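PDB 2PAJ: putative cytosine/guanine deaminase from Unidentified, which catalyses the zinc-dependent hydrolytic deamination of 2-amino-4-hydroxypteridines such as isoxanthopterin, giving the 2,4-dihydroxypteridine and ammonium. Local coordinates for residues A[274-278]-A[279-283]; A[295-299]-A[300-304]; A[235-238]-A[239-242]; A[264-267]-A[268-271]. All coordinates share one frame; numbering follows the deposited sequence.

Overall arrangement
All four contacts are local ones in the TIM-barrel part of an amidohydrolase. Contacts 1 and 2 feed the neighbouring parallel strands 281-284 and 303-306, and their centres lie about 8 Å apart; Trp276, Val281, Tyr283, Leu297 and Thr302 are buried there. Contact 3 is the C-terminal end of helix 228-240 and contact 4 the N-terminal end of helix 267-273; both mix buried with partly or fully exposed residues. Contact 3 works with arginines, contact 4 with a serine cap, contact 2 with threonine hydroxyls, and contact 1 with aromatic packing. Contact 1 touches each of the others, and contacts 2 and 4 meet through leucines, whereas contact 3 stays about 8 Å from contacts 2 and 4 at the nearest atoms.

Contact 1. Residues A[274-278]-A[279-283]; sequences HDWLG and SDVWY
Residues 274-283 form the loop that leaves helix 267-273 and enters strand 281-284 of the amidohydrolase barrel, closing with a type I beta turn from Gly278 to Val281 in which Val281 N donates to Gly278 O over 2.8 Å. The helix itself ends in a Schellman motif with Asp275, at positive phi, as its C-prime residue. Beyond the turn, the side chains of Val281 and Tyr283 meet the loop. Those of Val281 and Trp276 cross at about a right angle, and Val281 CG1 meets Trp276 CE3 obliquely at 3.6 Å; the valine methyl reaches the ring because CG1 stands opposite the backbone N (chi1 -160°). Its other methyl, CG2, rests against the Leu277 carbonyl. Tyr283 reaches back from farther along the strand, and its hydroxyl approaches the indole at the edge, near the ring plane. Leu277 CD2 lies at the edge of the phenol, 4.2 Å from Tyr283 CE1. The indole nitrogen is satisfied elsewhere, by Met231 O of helix 228-240. Tyr283 is about 7 Å, side chain to side chain, from the zinc ligands His248 and His285. Its hydroxyl donates to Trp276 O over 2.6 Å, in the carbonyl plane.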
ATOM      1  N   HIS A 274       4.141   5.168 -25.624  1.00 53.79           N
ATOM      2  CA  HIS A 274       2.922   5.920 -25.373  1.00 53.29           C
ATOM      3  C   HIS A 274       2.975   6.711 -24.083  1.00 53.12           C
ATOM      4  O   HIS A 274       1.965   6.859 -23.400  1.00 51.75           O
ATOM      5  CB  HIS A 274       1.733   4.974 -25.359  1.00 55.86           C
ATOM      6  CG  HIS A 274       1.492   4.322 -26.682  1.00 59.51           C
ATOM      7  ND1 HIS A 274       0.440   4.670 -27.503  1.00 60.38           N
ATOM      8  CD2 HIS A 274       2.216   3.404 -27.366  1.00 58.97           C
ATOM      9  CE1 HIS A 274       0.531   3.998 -28.637  1.00 60.63           C
ATOM     10  NE2 HIS A 274       1.600   3.223 -28.578  1.00 58.40           N
ATOM     11  N   ASP A 275       4.167   7.215 -23.765  1.00 53.04           N
ATOM     12  CA  ASP A 275       4.399   8.029 -22.576  1.00 54.76           C
ATOM     13  C   ASP A 275       4.000   7.386 -21.246  1.00 54.11           C
ATOM     14  O   ASP A 275       3.544   8.078 -20.331  1.00 53.21           O
ATOM     15  CB  ASP A 275       3.672   9.376 -22.715  1.00 57.33           C
ATOM     16  CG  ASP A 275       4.133  10.177 -23.935  1.00 59.71           C
ATOM     17  OD1 ASP A 275       5.355  10.432 -24.074  1.00 62.52           O
ATOM     18  OD2 ASP A 275       3.267  10.555 -24.755  1.00 61.44           O
ATOM     19  N   TRP A 276       4.191   6.072 -21.126  1.00 52.79           N
ATOM     20  CA  TRP A 276       3.823   5.375 -19.903  1.00 51.40           C
ATOM     21  C   TRP A 276       4.945   4.665 -19.156  1.00 51.04           C
ATOM     22  O   TRP A 276       4.760   3.570 -18.622  1.00 51.60           O
ATOM     23  CB  TRP A 276       2.665   4.400 -20.161  1.00 50.03           C
ATOM     24  CG  TRP A 276       1.370   4.996 -19.786  1.00 50.82           C
ATOM     25  CD1 TRP A 276       0.636   5.900 -20.515  1.00 51.85           C
ATOM     26  CD2 TRP A 276       0.707   4.873 -18.520  1.00 52.21           C
ATOM     27  NE1 TRP A 276      -0.435   6.353 -19.777  1.00 52.34           N
ATOM     28  CE2 TRP A 276      -0.419   5.745 -18.551  1.00 52.89           C
ATOM     29  CE3 TRP A 276       0.954   4.120 -17.360  1.00 50.33           C
ATOM     30  CZ2 TRP A 276      -1.297   5.882 -17.459  1.00 53.19           C
ATOM     31  CZ3 TRP A 276       0.085   4.254 -16.282  1.00 50.62           C
ATOM     32  CH2 TRP A 276      -1.031   5.131 -16.339  1.00 51.80           C
ATOM     33  N   LEU A 277       6.110   5.296 -19.122  1.00 49.33           N
ATOM     34  CA  LEU A 277       7.252   4.776 -18.383  1.00 48.57           C
ATOM     35  C   LEU A 277       7.889   5.985 -17.713  1.00 47.95           C
ATOM     36  O   LEU A 277       7.504   7.121 -17.976  1.00 47.66           O
ATOM     37  CB  LEU A 277       8.279   4.100 -19.300  1.00 49.43           C
ATOM     38  CG  LEU A 277       7.961   2.806 -20.062  1.00 49.11           C
ATOM     39  CD1 LEU A 277       9.255   2.240 -20.631  1.00 47.94           C
ATOM     40  CD2 LEU A 277       7.300   1.790 -19.154  1.00 48.69           C
ATOM     41  N   GLY A 278       8.869   5.740 -16.856  1.00 48.80           N
ATOM     42  CA  GLY A 278       9.531   6.824 -16.155  1.00 47.53           C
ATOM     43  C   GLY A 278       9.387   6.625 -14.670  1.00 46.52           C
ATOM     44  O   GLY A 278       8.500   5.911 -14.233  1.00 45.71           O
ATOM     45  N   SER A 279      10.261   7.249 -13.894  1.00 47.91           N
ATOM     46  CA  SER A 279      10.226   7.119 -12.439  1.00 49.97           C
ATOM     47  C   SER A 279       8.910   7.661 -11.921  1.00 51.09           C
ATOM     48  O   SER A 279       8.605   7.593 -10.733  1.00 52.60           O
ATOM     49  CB  SER A 279      11.390   7.890 -11.829  1.00 50.53           C
ATOM     50  OG  SER A 279      11.532   9.145 -12.467  1.00 50.31           O
ATOM     51  N   ASP A 280       8.149   8.197 -12.866  1.00 52.12           N
ATOM     52  CA  ASP A 280       6.835   8.805 -12.695  1.00 52.30           C
ATOM     53  C   ASP A 280       5.772   7.722 -12.476  1.00 52.57           C
ATOM     54  O   ASP A 280       4.824   7.896 -11.713  1.00 52.84           O
ATOM     55  CB  ASP A 280       6.513   9.534 -14.006  1.00 54.26           C
ATOM     56  CG  ASP A 280       6.043  10.945 -13.805  1.00 57.10           C
ATOM     57  OD1 ASP A 280       5.000  11.146 -13.159  1.00 60.75           O
ATOM     58  OD2 ASP A 280       6.718  11.865 -14.306  1.00 59.94           O
ATOM     59  N   VAL A 281       5.962   6.610 -13.183  1.00 50.37           N
ATOM     60  CA  VAL A 281       5.051   5.467 -13.211  1.00 49.52           C
ATOM     61  C   VAL A 281       5.519   4.192 -12.481  1.00 48.42           C
ATOM     62  O   VAL A 281       6.705   3.999 -12.256  1.00 47.60           O
ATOM     63  CB  VAL A 281       4.801   5.078 -14.689  1.00 49.17           C
ATOM     64  CG1 VAL A 281       3.533   4.256 -14.826  1.00 48.34           C
ATOM     65  CG2 VAL A 281       4.773   6.320 -15.544  1.00 47.56           C
ATOM     66  N   TRP A 282       4.566   3.330 -12.128  1.00 47.40           N
ATOM     67  CA  TRP A 282       4.866   2.046 -11.498  1.00 46.73           C
ATOM     68  C   TRP A 282       3.719   1.059 -11.788  1.00 47.29           C
ATOM     69  O   TRP A 282       2.547   1.429 -11.797  1.00 44.35           O
ATOM     70  CB  TRP A 282       5.152   2.221  -9.988  1.00 43.54           C
ATOM     71  CG  TRP A 282       4.031   2.023  -9.043  1.00 40.83           C
ATOM     72  CD1 TRP A 282       3.622   0.852  -8.476  1.00 40.86           C
ATOM     73  CD2 TRP A 282       3.211   3.047  -8.484  1.00 40.93           C
ATOM     74  NE1 TRP A 282       2.601   1.085  -7.590  1.00 39.81           N
ATOM     75  CE2 TRP A 282       2.326   2.425  -7.575  1.00 40.53           C
ATOM     76  CE3 TRP A 282       3.138   4.434  -8.659  1.00 41.29           C
ATOM     77  CZ2 TRP A 282       1.370   3.144  -6.845  1.00 42.30           C
ATOM     78  CZ3 TRP A 282       2.199   5.142  -7.938  1.00 41.59           C
ATOM     79  CH2 TRP A 282       1.323   4.496  -7.039  1.00 40.00           C
ATOM     80  N   TYR A 283       4.069  -0.196 -12.062  1.00 49.82           N
ATOM     81  CA  TYR A 283       3.069  -1.211 -12.386  1.00 51.31           C
ATOM     82  C   TYR A 283       2.879  -2.348 -11.409  1.00 52.46           C
ATOM     83  O   TYR A 283       3.801  -2.759 -10.709  1.00 52.76           O
ATOM     84  CB  TYR A 283       3.360  -1.852 -13.736  1.00 50.78           C
ATOM     85  CG  TYR A 283       3.263  -0.911 -14.905  1.00 51.76           C
ATOM     86  CD1 TYR A 283       4.392  -0.247 -15.375  1.00 50.82           C
ATOM     87  CD2 TYR A 283       2.039  -0.687 -15.548  1.00 50.64           C
ATOM     88  CE1 TYR A 283       4.313   0.603 -16.442  1.00 52.84           C
ATOM     89  CE2 TYR A 283       1.950   0.164 -16.622  1.00 49.24           C
ATOM     90  CZ  TYR A 283       3.092   0.805 -17.065  1.00 51.36           C
ATOM     91  OH  TYR A 283       3.038   1.646 -18.145  1.00 52.49           O
TER

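Contact 2. Residues A[295-299]-A[300-304]; sequences ALLAQ and TGTGV
Helix 291-300 ends at Thr300, and Gly301, the first residue to leave helical angles (phi 78°), leads into strand 303-306. The CA atoms of Leu297 and Thr302 are still only 5.1 Å apart, so the chain folds back against the last turn. Leu297 O receives two weak bonds there, from Gly301 N and Thr302 N. This is the helix-to-strand link of a beta-alpha-beta unit of the barrel, running from strand 281-284 through helix 291-300.

Thr300 carries the polar part. Its OG1 is flanked by its own N and C (chi1 62°), which turns it back toward the preceding turn, where it donates to Leu296 O over 2.7 Å. Thr300 N donates to the same oxygen at 3.1 Å, but from above the carbonyl plane, whereas the hydroxyl lies only 16° out of it. Thr302 OG1 in turn donates to Thr300 OG1. On the apolar side, Leu297 CD2 meets Thr302 CB at 3.7 Å, and Leu296 CD2 lies 3.9 Å from Thr300 CG2. The methyl of Thr300 also lies beside Gln299 CG.

Thr302 OG1 additionally accepts from Gly278 N in the loop before strand 281-284. A chain of hydrogen bonds therefore runs from that loop through Thr302 and Thr300 to Leu296 O, tying the helix end to the neighbouring strand's entrance through two hydroxyls.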
ATOM      1  N   ALA A 295      15.433  -4.187 -18.653  1.00 54.53           N
ATOM      2  CA  ALA A 295      16.397  -3.114 -18.879  1.00 53.84           C
ATOM      3  C   ALA A 295      15.678  -1.776 -19.054  1.00 53.63           C
ATOM      4  O   ALA A 295      16.106  -0.748 -18.520  1.00 52.01           O
ATOM      5  CB  ALA A 295      17.233  -3.425 -20.113  1.00 54.92           C
ATOM      6  N   LEU A 296      14.582  -1.803 -19.808  1.00 54.77           N
ATOM      7  CA  LEU A 296      13.792  -0.607 -20.052  1.00 55.01           C
ATOM      8  C   LEU A 296      13.181  -0.099 -18.757  1.00 54.33           C
ATOM      9  O   LEU A 296      13.030   1.100 -18.566  1.00 55.71           O
ATOM     10  CB  LEU A 296      12.681  -0.899 -21.057  1.00 55.85           C
ATOM     11  CG  LEU A 296      12.700  -0.147 -22.386  1.00 54.93           C
ATOM     12  CD1 LEU A 296      11.389  -0.401 -23.097  1.00 56.14           C
ATOM     13  CD2 LEU A 296      12.897   1.341 -22.154  1.00 55.24           C
ATOM     14  N   LEU A 297      12.811  -1.012 -17.872  1.00 53.66           N
ATOM     15  CA  LEU A 297      12.245  -0.607 -16.594  1.00 53.59           C
ATOM     16  C   LEU A 297      13.338  -0.005 -15.743  1.00 53.55           C
ATOM     17  O   LEU A 297      13.105   0.923 -14.981  1.00 54.97           O
ATOM     18  CB  LEU A 297      11.648  -1.809 -15.868  1.00 51.68           C
ATOM     19  CG  LEU A 297      10.367  -2.370 -16.482  1.00 49.93           C
ATOM     20  CD1 LEU A 297      10.021  -3.682 -15.811  1.00 48.39           C
ATOM     21  CD2 LEU A 297       9.245  -1.350 -16.344  1.00 46.07           C
ATOM     22  N   ALA A 298      14.540  -0.551 -15.888  1.00 52.71           N
ATOM     23  CA  ALA A 298      15.693  -0.092 -15.135  1.00 52.54           C
ATOM     24  C   ALA A 298      16.176   1.287 -15.583  1.00 53.07           C
ATOM     25  O   ALA A 298      16.499   2.130 -14.749  1.00 52.57           O
ATOM     26  CB  ALA A 298      16.822  -1.109 -15.252  1.00 51.03           C
ATOM     27  N   GLN A 299      16.227   1.521 -16.893  1.00 54.62           N
ATOM     28  CA  GLN A 299      16.700   2.808 -17.404  1.00 55.36           C
ATOM     29  C   GLN A 299      15.695   3.944 -17.218  1.00 54.87           C
ATOM     30  O   GLN A 299      16.083   5.097 -17.016  1.00 54.05           O
ATOM     31  CB  GLN A 299      17.071   2.699 -18.880  1.00 56.36           C
ATOM     32  CG  GLN A 299      15.887   2.708 -19.811  1.00 62.08           C
ATOM     33  CD  GLN A 299      16.251   3.123 -21.235  1.00 65.22           C
ATOM     34  OE1 GLN A 299      16.882   2.369 -21.984  1.00 65.75           O
ATOM     35  NE2 GLN A 299      15.855   4.340 -21.610  1.00 66.52           N
ATOM     36  N   THR A 300      14.408   3.613 -17.281  1.00 53.10           N
ATOM     37  CA  THR A 300      13.357   4.605 -17.118  1.00 51.05           C
ATOM     38  C   THR A 300      13.033   4.859 -15.654  1.00 50.57           C
ATOM     39  O   THR A 300      12.434   5.874 -15.319  1.00 50.82           O
ATOM     40  CB  THR A 300      12.068   4.185 -17.854  1.00 50.96           C
ATOM     41  OG1 THR A 300      11.562   2.959 -17.310  1.00 50.48           O
ATOM     42  CG2 THR A 300      12.358   3.987 -19.323  1.00 50.41           C
ATOM     43  N   GLY A 301      13.435   3.948 -14.782  1.00 48.95           N
ATOM     44  CA  GLY A 301      13.156   4.137 -13.377  1.00 48.74           C
ATOM     45  C   GLY A 301      11.724   3.811 -13.003  1.00 49.69           C
ATOM     46  O   GLY A 301      11.227   4.256 -11.971  1.00 50.55           O
ATOM     47  N   THR A 302      11.057   3.033 -13.847  1.00 49.99           N
ATOM     48  CA  THR A 302       9.678   2.628 -13.595  1.00 50.36           C
ATOM     49  C   THR A 302       9.672   1.553 -12.512  1.00 50.57           C
ATOM     50  O   THR A 302      10.426   0.584 -12.588  1.00 52.47           O
ATOM     51  CB  THR A 302       9.052   2.042 -14.852  1.00 51.46           C
ATOM     52  OG1 THR A 302       9.409   2.845 -15.979  1.00 53.15           O
ATOM     53  CG2 THR A 302       7.551   1.998 -14.723  1.00 50.85           C
ATOM     54  N   GLY A 303       8.824   1.730 -11.509  1.00 50.78           N
ATOM     55  CA  GLY A 303       8.759   0.776 -10.419  1.00 50.20           C
ATOM     56  C   GLY A 303       7.727  -0.318 -10.597  1.00 51.33           C
ATOM     57  O   GLY A 303       6.976  -0.335 -11.571  1.00 51.36           O
ATOM     58  N   VAL A 304       7.706  -1.250  -9.653  1.00 51.71           N
ATOM     59  CA  VAL A 304       6.758  -2.353  -9.685  1.00 52.16           C
ATOM     60  C   VAL A 304       6.156  -2.513  -8.296  1.00 51.62           C
ATOM     61  O   VAL A 304       6.779  -2.166  -7.303  1.00 51.09           O
ATOM     62  CB  VAL A 304       7.439  -3.703 -10.082  1.00 54.14           C
ATOM     63  CG1 VAL A 304       8.123  -3.583 -11.441  1.00 53.57           C
ATOM     64  CG2 VAL A 304       8.440  -4.113  -9.020  1.00 53.20           C
TER

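Contact 3. Residues A[235-238]-A[239-242]; sequences AAVA and RRLG
Val237 and Arg240 run alongside each other in the same direction on the last turns of helix 228-240, which ends in a Schellman motif with Gly242 at positive phi. The helix belongs to the beta-alpha-beta unit between strands 213-217 and 244-248 of the barrel. Arg240 starts out extended and then bends at chi3 (76°), which folds its guanidinium back over the valine: Val237 CA lies 3.9 Å above one face, offset toward the rim, and Arg240 NH2 comes within 3.4 Å of Val237 CG1. The charged end has its partner on helix 190-203, where NH2 forms a salt bridge with Glu198.

Arg239 is directed differently. Its chain runs extended from CG to NE and passes Ala235, whose CB lies 3.7 Å from Arg239 NH1, obliquely to the guanidinium plane. That group reaches the loop after helix 267-273, where NH1 donates to Asp275 O and NE makes a long, weak ion pair with Asp280. Leu241 turns toward helix 190-203 as well, packing on Ile197 and Ala201, and its CD1 lies 4.1 Å from Val237 CG1. The i to i+4 backbone bonds continue through both arginines: Arg240 N donates to Ala236 O, and Arg239 N to Ala235 O over 3.0 Å with an N-H...O angle of 173°.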
ATOM      1  N   ALA A 235      -1.499  10.427 -19.876  1.00 56.32           N
ATOM      2  CA  ALA A 235      -0.205  10.613 -19.225  1.00 54.59           C
ATOM      3  C   ALA A 235       0.088  12.106 -19.065  1.00 54.49           C
ATOM      4  O   ALA A 235       0.567  12.549 -18.023  1.00 54.72           O
ATOM      5  CB  ALA A 235       0.889   9.951 -20.055  1.00 53.48           C
ATOM      6  N   ALA A 236      -0.216  12.867 -20.113  1.00 53.50           N
ATOM      7  CA  ALA A 236       0.000  14.304 -20.138  1.00 51.54           C
ATOM      8  C   ALA A 236      -0.748  15.052 -19.046  1.00 51.59           C
ATOM      9  O   ALA A 236      -0.235  16.023 -18.486  1.00 51.63           O
ATOM     10  CB  ALA A 236      -0.397  14.852 -21.491  1.00 47.27           C
ATOM     11  N   VAL A 237      -1.966  14.623 -18.753  1.00 51.08           N
ATOM     12  CA  VAL A 237      -2.761  15.288 -17.730  1.00 51.53           C
ATOM     13  C   VAL A 237      -2.143  15.063 -16.358  1.00 53.64           C
ATOM     14  O   VAL A 237      -1.994  16.000 -15.565  1.00 53.67           O
ATOM     15  CB  VAL A 237      -4.196  14.764 -17.724  1.00 51.57           C
ATOM     16  CG1 VAL A 237      -5.019  15.500 -16.689  1.00 49.72           C
ATOM     17  CG2 VAL A 237      -4.799  14.927 -19.102  1.00 52.93           C
ATOM     18  N   ALA A 238      -1.789  13.807 -16.086  1.00 54.03           N
ATOM     19  CA  ALA A 238      -1.172  13.425 -14.826  1.00 52.58           C
ATOM     20  C   ALA A 238       0.077  14.260 -14.622  1.00 52.17           C
ATOM     21  O   ALA A 238       0.247  14.905 -13.593  1.00 53.32           O
ATOM     22  CB  ALA A 238      -0.811  11.949 -14.852  1.00 54.12           C
ATOM     23  N   ARG A 239       0.952  14.248 -15.618  1.00 50.78           N
ATOM     24  CA  ARG A 239       2.190  15.003 -15.531  1.00 51.22           C
ATOM     25  C   ARG A 239       1.949  16.497 -15.424  1.00 51.93           C
ATOM     26  O   ARG A 239       2.677  17.200 -14.725  1.00 52.43           O
ATOM     27  CB  ARG A 239       3.075  14.679 -16.726  1.00 48.38           C
ATOM     28  CG  ARG A 239       3.525  13.230 -16.723  1.00 46.97           C
ATOM     29  CD  ARG A 239       4.865  13.081 -17.394  1.00 45.59           C
ATOM     30  NE  ARG A 239       5.389  11.735 -17.234  1.00 46.20           N
ATOM     31  CZ  ARG A 239       5.099  10.713 -18.022  1.00 45.30           C
ATOM     32  NH1 ARG A 239       4.284  10.875 -19.042  1.00 49.08           N
ATOM     33  NH2 ARG A 239       5.624   9.524 -17.784  1.00 48.20           N
ATOM     34  N   ARG A 240       0.915  16.972 -16.105  1.00 53.30           N
ATOM     35  CA  ARG A 240       0.553  18.381 -16.065  1.00 53.30           C
ATOM     36  C   ARG A 240       0.109  18.771 -14.654  1.00 53.24           C
ATOM     37  O   ARG A 240       0.363  19.876 -14.206  1.00 53.31           O
ATOM     38  CB  ARG A 240      -0.586  18.659 -17.044  1.00 54.04           C
ATOM     39  CG  ARG A 240      -0.998  20.117 -17.100  1.00 54.88           C
ATOM     40  CD  ARG A 240      -2.151  20.323 -18.048  1.00 55.34           C
ATOM     41  NE  ARG A 240      -3.409  19.869 -17.475  1.00 57.33           N
ATOM     42  CZ  ARG A 240      -4.274  19.095 -18.118  1.00 60.09           C
ATOM     43  NH1 ARG A 240      -4.002  18.684 -19.355  1.00 62.58           N
ATOM     44  NH2 ARG A 240      -5.415  18.743 -17.537  1.00 59.74           N
ATOM     45  N   LEU A 241      -0.571  17.862 -13.966  1.00 53.95           N
ATOM     46  CA  LEU A 241      -1.040  18.114 -12.607  1.00 53.50           C
ATOM     47  C   LEU A 241      -0.008  17.680 -11.564  1.00 53.76           C
ATOM     48  O   LEU A 241      -0.261  17.774 -10.364  1.00 53.33           O
ATOM     49  CB  LEU A 241      -2.355  17.372 -12.351  1.00 53.99           C
ATOM     50  CG  LEU A 241      -3.604  17.857 -13.098  1.00 54.16           C
ATOM     51  CD1 LEU A 241      -4.802  16.951 -12.833  1.00 52.94           C
ATOM     52  CD2 LEU A 241      -3.897  19.268 -12.656  1.00 54.03           C
ATOM     53  N   GLY A 242       1.146  17.201 -12.029  1.00 53.76           N
ATOM     54  CA  GLY A 242       2.194  16.757 -11.126  1.00 52.70           C
ATOM     55  C   GLY A 242       1.832  15.502 -10.349  1.00 53.35           C
ATOM     56  O   GLY A 242       2.182  15.360  -9.177  1.00 52.73           O
TER

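Contact 4. Residues A[264-267]-A[268-271]; sequences GKSP and VAFC
Ser266 caps the N-terminus of helix 267-273, its CB packed 3.7 Å from Ala269 CB. The close part of the contact is this first turn. Ser266 O accepts from Phe270 N at 2.8 Å, and Pro267 O accepts from Cys271 N at 2.9 Å with an N-H...O angle of 165°, so regular helical bonding begins at once. N-H groups of a helix's first turn have no i-4 carbonyl within the helix, so the missing N-H of Pro267 costs no helical bond. The capping bond is longer: a chi1 of 159° swings Ser266 OG over the open end of the helix, where it accepts from Ala269 N at 3.4 Å. That bond is weak but nearly straight.

The solvent side is looser. Gly264 and Lys265 are exposed and make no close contact with residues 268-271, and the lysine's chain leads outward.

Phe270 leaves the cap, its CB 3.2 Å from Ser266 O, and its ring stacks on His274 and packs on Pro228 and Met231 of helix 228-240. Among its other neighbours, the helix start lies against helix 291-300, with Val268 on Leu296 and weak bonds from Ser266 OG and Val268 N to Glu293.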
ATOM      1  N   GLY A 264       1.370  -4.672 -31.904  1.00 73.33           N
ATOM      2  CA  GLY A 264       2.620  -4.041 -32.290  1.00 75.49           C
ATOM      3  C   GLY A 264       3.862  -4.815 -31.856  1.00 77.05           C
ATOM      4  O   GLY A 264       4.512  -5.475 -32.685  1.00 78.45           O
ATOM      5  N   LYS A 265       4.207  -4.734 -30.567  1.00 76.09           N
ATOM      6  CA  LYS A 265       5.377  -5.441 -30.054  1.00 74.42           C
ATOM      7  C   LYS A 265       5.264  -5.680 -28.549  1.00 72.06           C
ATOM      8  O   LYS A 265       4.168  -5.904 -28.045  1.00 72.91           O
ATOM      9  CB  LYS A 265       6.641  -4.645 -30.371  1.00 76.80           C
ATOM     10  CG  LYS A 265       7.788  -5.488 -30.928  1.00 78.64           C
ATOM     11  CD  LYS A 265       7.424  -6.138 -32.254  1.00 79.03           C
ATOM     12  CE  LYS A 265       8.693  -6.437 -33.072  1.00 81.71           C
ATOM     13  NZ  LYS A 265       9.719  -7.321 -32.410  1.00 81.23           N
ATOM     14  N   SER A 266       6.387  -5.629 -27.832  1.00 68.47           N
ATOM     15  CA  SER A 266       6.399  -5.869 -26.378  1.00 64.16           C
ATOM     16  C   SER A 266       5.509  -4.946 -25.546  1.00 61.23           C
ATOM     17  O   SER A 266       5.341  -3.775 -25.860  1.00 60.88           O
ATOM     18  CB  SER A 266       7.829  -5.785 -25.841  1.00 64.36           C
ATOM     19  OG  SER A 266       7.830  -5.526 -24.448  1.00 62.36           O
ATOM     20  N   PRO A 267       4.930  -5.473 -24.459  1.00 58.32           N
ATOM     21  CA  PRO A 267       4.057  -4.671 -23.594  1.00 56.97           C
ATOM     22  C   PRO A 267       4.749  -3.444 -22.990  1.00 56.31           C
ATOM     23  O   PRO A 267       4.254  -2.320 -23.083  1.00 56.24           O
ATOM     24  CB  PRO A 267       3.613  -5.677 -22.533  1.00 54.81           C
ATOM     25  CG  PRO A 267       3.582  -6.962 -23.299  1.00 54.21           C
ATOM     26  CD  PRO A 267       4.856  -6.900 -24.100  1.00 56.19           C
ATOM     27  N   VAL A 268       5.896  -3.672 -22.367  1.00 55.81           N
ATOM     28  CA  VAL A 268       6.666  -2.601 -21.759  1.00 54.83           C
ATOM     29  C   VAL A 268       7.111  -1.605 -22.841  1.00 54.39           C
ATOM     30  O   VAL A 268       6.963  -0.400 -22.680  1.00 53.12           O
ATOM     31  CB  VAL A 268       7.895  -3.186 -21.014  1.00 54.98           C
ATOM     32  CG1 VAL A 268       8.753  -2.080 -20.438  1.00 53.35           C
ATOM     33  CG2 VAL A 268       7.420  -4.104 -19.920  1.00 54.75           C
ATOM     34  N   ALA A 269       7.633  -2.125 -23.946  1.00 54.89           N
ATOM     35  CA  ALA A 269       8.092  -1.301 -25.057  1.00 55.10           C
ATOM     36  C   ALA A 269       6.945  -0.444 -25.627  1.00 55.30           C
ATOM     37  O   ALA A 269       7.154   0.686 -26.071  1.00 56.01           O
ATOM     38  CB  ALA A 269       8.691  -2.197 -26.147  1.00 52.22           C
ATOM     39  N   PHE A 270       5.738  -0.993 -25.605  1.00 55.06           N
ATOM     40  CA  PHE A 270       4.552  -0.293 -26.087  1.00 54.71           C
ATOM     41  C   PHE A 270       4.259   0.850 -25.114  1.00 54.66           C
ATOM     42  O   PHE A 270       4.037   1.992 -25.515  1.00 55.24           O
ATOM     43  CB  PHE A 270       3.367  -1.258 -26.131  1.00 53.77           C
ATOM     44  CG  PHE A 270       2.154  -0.698 -26.798  1.00 53.26           C
ATOM     45  CD1 PHE A 270       2.087  -0.615 -28.182  1.00 52.69           C
ATOM     46  CD2 PHE A 270       1.078  -0.239 -26.042  1.00 53.50           C
ATOM     47  CE1 PHE A 270       0.967  -0.080 -28.807  1.00 52.48           C
ATOM     48  CE2 PHE A 270      -0.051   0.301 -26.654  1.00 52.37           C
ATOM     49  CZ  PHE A 270      -0.111   0.383 -28.040  1.00 51.36           C
ATOM     50  N   CYS A 271       4.264   0.534 -23.824  1.00 54.81           N
ATOM     51  CA  CYS A 271       4.027   1.544 -22.796  1.00 54.07           C
ATOM     52  C   CYS A 271       5.005   2.693 -22.950  1.00 52.94           C
ATOM     53  O   CYS A 271       4.640   3.853 -22.802  1.00 51.84           O
ATOM     54  CB  CYS A 271       4.181   0.936 -21.407  1.00 52.82           C
ATOM     55  SG  CYS A 271       2.788  -0.059 -20.910  1.00 56.43           S
TER